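Local coordinates for protein DyP (Bjerkandera adusta, PDB 3VXJ) that probably uses heme b to reduce hydrogen peroxide while oxidising dyes and phenolic compounds, and is seen here with bound 2,6-dimethoxyphenol, at residues 19-24 against 122-128; 331-337 against 350-356. Residue numbers count along the deposited sequence, not the author numbering.

Contact 1 (19-24 against 122-128); sequences MKKQKE and LIGSDQD
Two backbone hydrogen bonds, Lys23 N to Ser125 O at 2.9 Å and Ser125 N to Lys23 O at 3.0 Å, join the strand beginning at Lys23 to the end of strand 119-125 in antiparallel fashion. Lys23 and Ser125 form the hydrogen-bonded pair (CA to CA 5.3 Å); Glu24 and Gly124 follow as the non-hydrogen-bonded pair (CA to CA 4.4 Å), where Glu24 CA makes a CA-H...O contact of 3.1 Å with Ile123 O. Past the strands, Lys21 NZ meets Asp126 OD1 in a long salt bridge, 3.3 Å, whose hydrogen bond is weak; the same lysine makes a cation-pi contact with Phe66. On the face of Lys23 and Ser125, Lys23 (m, m, t, t) passes Asp128, CD to OD1 3.7 Å, and one water links Lys23 NZ (2.9 Å) to Asp128 OD2 (2.7 Å). Gln127, the N-cap residue of helix 128-142, folds back so that its NE2 donates to Asp126 O at 2.6 Å. On the Glu24 face, the chain enters through a left-handed Lys20 (phi/psi 50/33) and an extended Lys21. Met19 (m, t, t) lies over Gly124, SD to N 3.6 Å, where a CB would clash with the sulfur, and its CE reaches Leu122 CB at 4.2 Å. These are the start of the first strand and the end of the third in a four-stranded ferredoxin-like sheet of order 2-3-1-4, the unit of dimeric alpha+beta barrel domains. The chemistry implies a division: backbone bonds set the register and Met19 packs on the buried side, whereas charged and water-mediated links join the more open loops and helix start.

Contact 2 (331-337 against 350-356); sequences SIPYGPE and QDRGLLF. With HEM (protoporphyrin IX containing Fe), chain B.
Gln350 begins the second segment beside Pro336. Asp351 OD1 then accepts a 2.6 Å hydrogen bond from Tyr334 OH, which is also hydrogen-bonded to His222 NE2. Arg352 (p, t, p) curls along the loop of residues 335-337: its NE donates to Pro336 O at 2.8 Å, its NH2 weakly to Glu337 O at 3.1 Å, while NH1 forms a salt bridge with Glu342. Gly353 pairs with Tyr334 (CA to CA 5.3 Å) in the first antiparallel hydrogen-bonded pair, both N-to-O bonds, Gly353 N to Tyr334 O and Tyr334 N to Gly353 O, measuring 2.9 Å. The Tyr334 ring (chi1 p, chi2 88°) covers Gly353 N with one face, and a CB on Gly353 would hit Tyr334 CE2. Leu354 faces Pro333 in the non-hydrogen-bonded pair (CA to CA 4.3 Å) and brings CD2 to 3.7 Å from HEM C3B. Leu355 N bonds to Ile332 O (2.8 Å) and Ile332 N to Leu355 O (3.0 Å); the axes of strands 332-334 and 353-356 pass 4.4 Å apart, their N-to-C directions at 142°. Phe356 lies against Ser331 and stands on the water-bearing side of the heme, CE1 to HEM C1C 3.4 Å. This second-to-third strand pairing of a ferredoxin-like sheet thus runs from a polar loop to an apolar wall of the heme pocket.

How the contacts relate
Both contacts zip antiparallel strands of four-stranded, 2-3-1-4 sheets, one in each ferredoxin-like half of the protein. Contact 1 joins two central strands where 23-31 begins and 119-125 finishes, partly open to solvent; contact 2 joins an outer strand of its sheet, 328-334, to its neighbour 353-360 and, though also partly buried, presents Leu354 and Phe356 to the heme, whereas the side chain of Glu24 is about 14 Å from it. Two lysine-aspartate links, one direct and one through a water, mark the outer end of contact 1; that of contact 2 combines an arginine bonded to loop carbonyls with a tyrosine-aspartate hydrogen bond. Ile332 of contact 2 packs directly against contact 1: its CG2 lies 3.6 Å from Glu24 OE1, and its CD1 3.7 Å from Gln22 O.

Contact 1 (19-24 against 122-128)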
loop_
_atom_site.group_PDB
_atom_site.type_symbol
_atom_site.label_atom_id
_atom_site.label_comp_id
_atom_site.label_asym_id
_atom_site.label_seq_id
_atom_site.Cartn_x
_atom_site.Cartn_y
_atom_site.Cartn_z
ATOM N N MET A 19 -11.533 -3.114 -0.840
ATOM C CA MET A 19 -12.774 -2.429 -1.217
ATOM C C MET A 19 -12.913 -2.222 -2.725
ATOM O O MET A 19 -14.018 -2.344 -3.266
ATOM C CB MET A 19 -12.908 -1.098 -0.480
ATOM C CG MET A 19 -13.172 -1.245 1.010
ATOM S SD MET A 19 -13.445 0.344 1.789
ATOM C CE MET A 19 -13.786 -0.173 3.468
ATOM N N LYS A 20 -11.802 -1.928 -3.399
ATOM C CA LYS A 20 -11.786 -1.710 -4.861
ATOM C C LYS A 20 -12.855 -0.713 -5.327
ATOM O O LYS A 20 -13.403 -0.833 -6.423
ATOM C CB LYS A 20 -11.928 -3.032 -5.629
ATOM C CG LYS A 20 -10.842 -4.056 -5.350
ATOM C CD LYS A 20 -10.949 -5.232 -6.308
ATOM C CE LYS A 20 -10.088 -6.401 -5.851
ATOM N NZ LYS A 20 -8.649 -6.032 -5.716
ATOM N N LYS A 21 -13.144 0.271 -4.486
ATOM C CA LYS A 21 -14.102 1.309 -4.830
ATOM C C LYS A 21 -13.406 2.492 -5.492
ATOM O O LYS A 21 -12.241 2.778 -5.200
ATOM C CB LYS A 21 -14.869 1.764 -3.585
ATOM C CG LYS A 21 -15.912 0.768 -3.093
ATOM C CD LYS A 21 -17.103 0.657 -4.036
ATOM C CE LYS A 21 -18.357 0.312 -3.262
ATOM N NZ LYS A 21 -19.530 0.104 -4.146
ATOM N N GLN A 22 -14.129 3.175 -6.377
ATOM C CA GLN A 22 -13.584 4.320 -7.113
ATOM C C GLN A 22 -13.193 5.503 -6.219
ATOM O O GLN A 22 -12.290 6.266 -6.563
ATOM C CB GLN A 22 -14.577 4.777 -8.186
ATOM C CG GLN A 22 -14.673 3.850 -9.407
ATOM C CD GLN A 22 -13.595 4.125 -10.440
ATOM O OE1 GLN A 22 -13.434 5.257 -10.904
ATOM N NE2 GLN A 22 -12.850 3.087 -10.810
ATOM N N LYS A 23 -13.880 5.659 -5.087
ATOM C CA LYS A 23 -13.609 6.751 -4.151
ATOM C C LYS A 23 -13.374 6.167 -2.771
ATOM O O LYS A 23 -13.980 5.165 -2.407
ATOM C CB LYS A 23 -14.788 7.728 -4.080
ATOM C CG LYS A 23 -15.384 8.166 -5.422
ATOM C CD LYS A 23 -14.403 8.987 -6.247
ATOM C CE LYS A 23 -15.073 9.491 -7.510
ATOM N NZ LYS A 23 -14.157 10.287 -8.384
ATOM N N GLU A 24 -12.492 6.779 -1.995
ATOM C CA GLU A 24 -12.317 6.330 -0.619
ATOM C C GLU A 24 -11.980 7.514 0.263
ATOM O O GLU A 24 -11.280 8.436 -0.181
ATOM C CB GLU A 24 -11.219 5.263 -0.535
ATOM C CG GLU A 24 -11.131 4.533 0.797
ATOM C CD GLU A 24 -10.048 3.475 0.812
ATOM O OE1 GLU A 24 -9.297 3.345 -0.180
ATOM O OE2 GLU A 24 -9.928 2.775 1.835
ATOM N N LEU A 122 -12.506 3.917 7.350
ATOM C CA LEU A 122 -12.253 3.849 5.910
ATOM C C LEU A 122 -13.589 3.669 5.235
ATOM O O LEU A 122 -14.273 2.684 5.491
ATOM C CB LEU A 122 -11.383 2.641 5.545
ATOM C CG LEU A 122 -10.009 2.366 6.135
ATOM C CD1 LEU A 122 -10.103 1.809 7.554
ATOM C CD2 LEU A 122 -9.312 1.374 5.221
ATOM N N ILE A 123 -13.933 4.600 4.355
ATOM C CA ILE A 123 -15.214 4.562 3.660
ATOM C C ILE A 123 -14.939 4.438 2.171
ATOM O O ILE A 123 -14.299 5.321 1.593
ATOM C CB ILE A 123 -16.051 5.849 3.897
ATOM C CG1 ILE A 123 -16.215 6.146 5.390
ATOM C CG2 ILE A 123 -17.422 5.732 3.203
ATOM C CD1 ILE A 123 -16.663 7.568 5.700
ATOM N N GLY A 124 -15.389 3.346 1.560
ATOM C CA GLY A 124 -15.210 3.133 0.122
ATOM C C GLY A 124 -16.545 3.262 -0.570
ATOM O O GLY A 124 -17.523 2.655 -0.146
ATOM N N SER A 125 -16.608 4.080 -1.614
ATOM C CA SER A 125 -17.870 4.267 -2.332
ATOM C C SER A 125 -17.637 4.702 -3.769
ATOM O O SER A 125 -16.503 4.837 -4.213
ATOM C CB SER A 125 -18.783 5.251 -1.587
ATOM O OG SER A 125 -20.112 5.156 -2.066
ATOM N N ASP A 126 -18.721 4.919 -4.499
ATOM C CA ASP A 126 -18.632 5.185 -5.926
ATOM C C ASP A 126 -18.523 6.669 -6.276
ATOM O O ASP A 126 -18.088 6.999 -7.383
ATOM C CB ASP A 126 -19.856 4.596 -6.633
ATOM C CG ASP A 126 -19.866 3.071 -6.660
ATOM O OD1 ASP A 126 -18.817 2.432 -6.431
ATOM O OD2 ASP A 126 -20.946 2.504 -6.928
ATOM N N GLN A 127 -18.950 7.550 -5.367
ATOM C CA GLN A 127 -19.018 8.994 -5.625
ATOM C C GLN A 127 -18.683 9.777 -4.363
ATOM O O GLN A 127 -18.960 9.318 -3.255
ATOM C CB GLN A 127 -20.417 9.409 -6.101
ATOM C CG GLN A 127 -20.897 8.750 -7.404
ATOM C CD GLN A 127 -20.245 9.316 -8.666
ATOM O OE1 GLN A 127 -20.827 10.156 -9.343
ATOM N NE2 GLN A 127 -19.036 8.851 -8.984
ATOM N N ASP A 128 -18.117 10.967 -4.540
ATOM C CA ASP A 128 -17.785 11.836 -3.417
ATOM C C ASP A 128 -19.009 12.201 -2.572
ATOM O O ASP A 128 -18.933 12.238 -1.349
ATOM C CB ASP A 128 -17.065 13.091 -3.902
ATOM C CG ASP A 128 -15.659 12.810 -4.367
ATOM O OD1 ASP A 128 -15.064 11.808 -3.916
ATOM O OD2 ASP A 128 -15.144 13.603 -5.178
HETATM O O HOH W 1 -13.251 12.593 -6.794
#

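Contact 2 (331-337 against 350-356)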
loop_
_atom_site.group_PDB
_atom_site.type_symbol
_atom_site.label_atom_id
_atom_site.label_comp_id
_atom_site.label_asym_id
_atom_site.label_seq_id
_atom_site.Cartn_x
_atom_site.Cartn_y
_atom_site.Cartn_z
ATOM N N SER A 331 -4.320 0.539 -1.559
ATOM C CA SER A 331 -4.042 1.956 -1.718
ATOM C C SER A 331 -4.969 2.602 -2.739
ATOM O O SER A 331 -5.524 1.931 -3.614
ATOM C CB SER A 331 -2.599 2.135 -2.172
ATOM O OG SER A 331 -1.716 1.487 -1.262
ATOM N N ILE A 332 -5.109 3.921 -2.647
ATOM C CA ILE A 332 -5.887 4.669 -3.625
ATOM C C ILE A 332 -5.181 5.992 -3.940
ATOM O O ILE A 332 -4.672 6.658 -3.036
ATOM C CB ILE A 332 -7.353 4.895 -3.144
ATOM C CG1 ILE A 332 -8.228 5.414 -4.292
ATOM C CG2 ILE A 332 -7.408 5.816 -1.915
ATOM C CD1 ILE A 332 -9.715 5.435 -3.999
ATOM N N PRO A 333 -5.136 6.381 -5.226
ATOM C CA PRO A 333 -4.572 7.699 -5.548
ATOM C C PRO A 333 -5.423 8.834 -5.004
ATOM O O PRO A 333 -6.613 8.625 -4.713
ATOM C CB PRO A 333 -4.604 7.726 -7.086
ATOM C CG PRO A 333 -4.609 6.275 -7.482
ATOM C CD PRO A 333 -5.484 5.633 -6.449
ATOM N N TYR A 334 -4.851 10.029 -4.891
ATOM C CA TYR A 334 -5.640 11.217 -4.597
ATOM C C TYR A 334 -5.152 12.386 -5.421
ATOM O O TYR A 334 -4.001 12.411 -5.864
ATOM C CB TYR A 334 -5.635 11.568 -3.101
ATOM C CG TYR A 334 -4.390 12.290 -2.622
ATOM C CD1 TYR A 334 -4.304 13.688 -2.691
ATOM C CD2 TYR A 334 -3.314 11.589 -2.083
ATOM C CE1 TYR A 334 -3.156 14.363 -2.261
ATOM C CE2 TYR A 334 -2.161 12.261 -1.647
ATOM C CZ TYR A 334 -2.097 13.640 -1.735
ATOM O OH TYR A 334 -0.946 14.255 -1.284
ATOM N N GLY A 335 -6.039 13.358 -5.596
ATOM C CA GLY A 335 -5.682 14.618 -6.217
ATOM C C GLY A 335 -6.012 14.660 -7.687
ATOM O O GLY A 335 -6.361 13.642 -8.280
ATOM N N PRO A 336 -5.900 15.851 -8.288
ATOM C CA PRO A 336 -6.271 16.062 -9.680
ATOM C C PRO A 336 -5.261 15.465 -10.646
ATOM O O PRO A 336 -4.113 15.196 -10.277
ATOM C CB PRO A 336 -6.266 17.590 -9.807
ATOM C CG PRO A 336 -5.246 18.029 -8.807
ATOM C CD PRO A 336 -5.409 17.087 -7.654
ATOM N N GLU A 337 -5.693 15.274 -11.883
ATOM C CA GLU A 337 -4.797 14.905 -12.964
ATOM C C GLU A 337 -3.724 15.967 -13.156
ATOM O O GLU A 337 -3.915 17.139 -12.805
ATOM C CB GLU A 337 -5.594 14.673 -14.252
ATOM C CG GLU A 337 -6.496 13.446 -14.156
ATOM C CD GLU A 337 -5.699 12.172 -13.996
ATOM O OE1 GLU A 337 -5.162 11.696 -15.014
ATOM O OE2 GLU A 337 -5.604 11.656 -12.860
ATOM N N GLN A 350 0.126 21.157 -8.012
ATOM C CA GLN A 350 -1.053 20.696 -7.290
ATOM C C GLN A 350 -0.702 19.511 -6.408
ATOM O O GLN A 350 0.208 18.752 -6.722
ATOM C CB GLN A 350 -2.176 20.310 -8.258
ATOM C CG GLN A 350 -2.489 21.384 -9.298
ATOM C CD GLN A 350 -3.713 21.075 -10.129
ATOM O OE1 GLN A 350 -3.605 20.632 -11.276
ATOM N NE2 GLN A 350 -4.888 21.311 -9.559
ATOM N N ASP A 351 -1.427 19.377 -5.304
ATOM C CA ASP A 351 -1.268 18.283 -4.364
ATOM C C ASP A 351 -1.965 17.037 -4.901
ATOM O O ASP A 351 -3.179 17.009 -5.067
ATOM C CB ASP A 351 -1.850 18.699 -3.001
ATOM C CG ASP A 351 -1.658 17.645 -1.922
ATOM O OD1 ASP A 351 -0.787 16.772 -2.079
ATOM O OD2 ASP A 351 -2.391 17.699 -0.906
ATOM N N ARG A 352 -1.168 16.016 -5.188
ATOM C CA ARG A 352 -1.662 14.717 -5.620
ATOM C C ARG A 352 -0.724 13.645 -5.077
ATOM O O ARG A 352 0.430 13.923 -4.738
ATOM C CB ARG A 352 -1.745 14.623 -7.149
ATOM C CG ARG A 352 -0.399 14.773 -7.861
ATOM C CD ARG A 352 -0.552 14.692 -9.375
ATOM N NE ARG A 352 -1.376 15.772 -9.921
ATOM C CZ ARG A 352 -0.930 16.985 -10.256
ATOM N NH1 ARG A 352 0.342 17.325 -10.088
ATOM N NH2 ARG A 352 -1.769 17.879 -10.752
ATOM N N GLY A 353 -1.195 12.407 -5.009
ATOM C CA GLY A 353 -0.340 11.345 -4.506
ATOM C C GLY A 353 -1.070 10.045 -4.274
ATOM O O GLY A 353 -1.968 9.682 -5.039
ATOM N N LEU A 354 -0.684 9.350 -3.212
ATOM C CA LEU A 354 -1.194 8.026 -2.912
ATOM C C LEU A 354 -1.526 7.950 -1.441
ATOM O O LEU A 354 -0.716 8.309 -0.588
ATOM C CB LEU A 354 -0.164 6.938 -3.272
ATOM C CG LEU A 354 -0.648 5.474 -3.258
ATOM C CD1 LEU A 354 -1.681 5.214 -4.366
ATOM C CD2 LEU A 354 0.537 4.498 -3.393
ATOM N N LEU A 355 -2.740 7.503 -1.164
ATOM C CA LEU A 355 -3.129 7.104 0.184
ATOM C C LEU A 355 -2.853 5.610 0.279
ATOM O O LEU A 355 -3.636 4.784 -0.198
ATOM C CB LEU A 355 -4.596 7.454 0.457
ATOM C CG LEU A 355 -4.932 8.926 0.203
ATOM C CD1 LEU A 355 -6.391 9.235 0.484
ATOM C CD2 LEU A 355 -4.038 9.861 1.006
ATOM N N PHE A 356 -1.699 5.295 0.865
ATOM C CA PHE A 356 -1.145 3.952 0.844
ATOM C C PHE A 356 -1.602 3.170 2.077
ATOM O O PHE A 356 -1.569 3.682 3.207
ATOM C CB PHE A 356 0.378 4.062 0.775
ATOM C CG PHE A 356 1.102 2.756 0.904
ATOM C CD1 PHE A 356 1.441 2.012 -0.222
ATOM C CD2 PHE A 356 1.493 2.295 2.162
ATOM C CE1 PHE A 356 2.113 0.799 -0.097
ATOM C CE2 PHE A 356 2.193 1.104 2.289
ATOM C CZ PHE A 356 2.498 0.352 1.166
HETATM C CHA HEM B . 3.700 -2.961 -6.240
HETATM C CHB HEM B . 3.368 1.811 -6.933
HETATM C CHC HEM B . 4.714 2.615 -2.358
HETATM C CHD HEM B . 5.019 -2.154 -1.627
HETATM C C1A HEM B . 3.527 -1.742 -6.834
HETATM C C2A HEM B . 3.197 -1.527 -8.225
HETATM C C3A HEM B . 3.117 -0.198 -8.415
HETATM C C4A HEM B . 3.361 0.452 -7.148
HETATM C CMA HEM B . 2.789 0.544 -9.725
HETATM C CAA HEM B . 3.052 -2.647 -9.279
HETATM C CBA HEM B . 1.650 -3.247 -9.406
HETATM C CGA HEM B . 1.255 -4.138 -8.252
HETATM O O1A HEM B . 1.793 -5.255 -8.101
HETATM O O2A HEM B . 0.347 -3.725 -7.477
HETATM C C1B HEM B . 3.688 2.452 -5.752
HETATM C C2B HEM B . 3.700 3.884 -5.543
HETATM C C3B HEM B . 4.070 4.108 -4.268
HETATM C C4B HEM B . 4.285 2.818 -3.646
HETATM C CMB HEM B . 3.359 4.919 -6.637
HETATM C CAB HEM B . 4.219 5.456 -3.532
HETATM C CBB HEM B . 3.569 6.554 -3.922
HETATM C C1C HEM B . 4.957 1.395 -1.780
HETATM C C2C HEM B . 5.468 1.178 -0.440
HETATM C C3C HEM B . 5.569 -0.145 -0.242
HETATM C C4C HEM B . 5.114 -0.796 -1.452
HETATM C CMC HEM B . 5.807 2.309 0.549
HETATM C CAC HEM B . 6.048 -0.911 1.020
HETATM C CBC HEM B . 7.053 -0.458 1.781
HETATM C C1D HEM B . 4.628 -2.792 -2.775
HETATM C C2D HEM B . 4.443 -4.219 -2.873
HETATM C C3D HEM B . 4.050 -4.468 -4.295
HETATM C C4D HEM B . 4.023 -3.173 -4.927
HETATM C CMD HEM B . 4.617 -5.304 -1.797
HETATM C CAD HEM B . 3.770 -5.855 -4.893
HETATM C CBD HEM B . 5.116 -6.482 -5.241
HETATM C CGD HEM B . 4.954 -7.871 -5.795
HETATM O O1D HEM B . 5.524 -8.137 -6.888
HETATM O O2D HEM B . 4.272 -8.709 -5.163
HETATM N NA HEM B . 3.641 -0.520 -6.221
HETATM N NB HEM B . 4.086 1.821 -4.580
HETATM N NC HEM B . 4.791 0.166 -2.376
HETATM N ND HEM B . 4.341 -2.193 -4.000
HETATM FE FE HEM B . 4.283 -0.172 -4.312
HETATM O O HOH W 2 2.349 -0.248 -3.837
#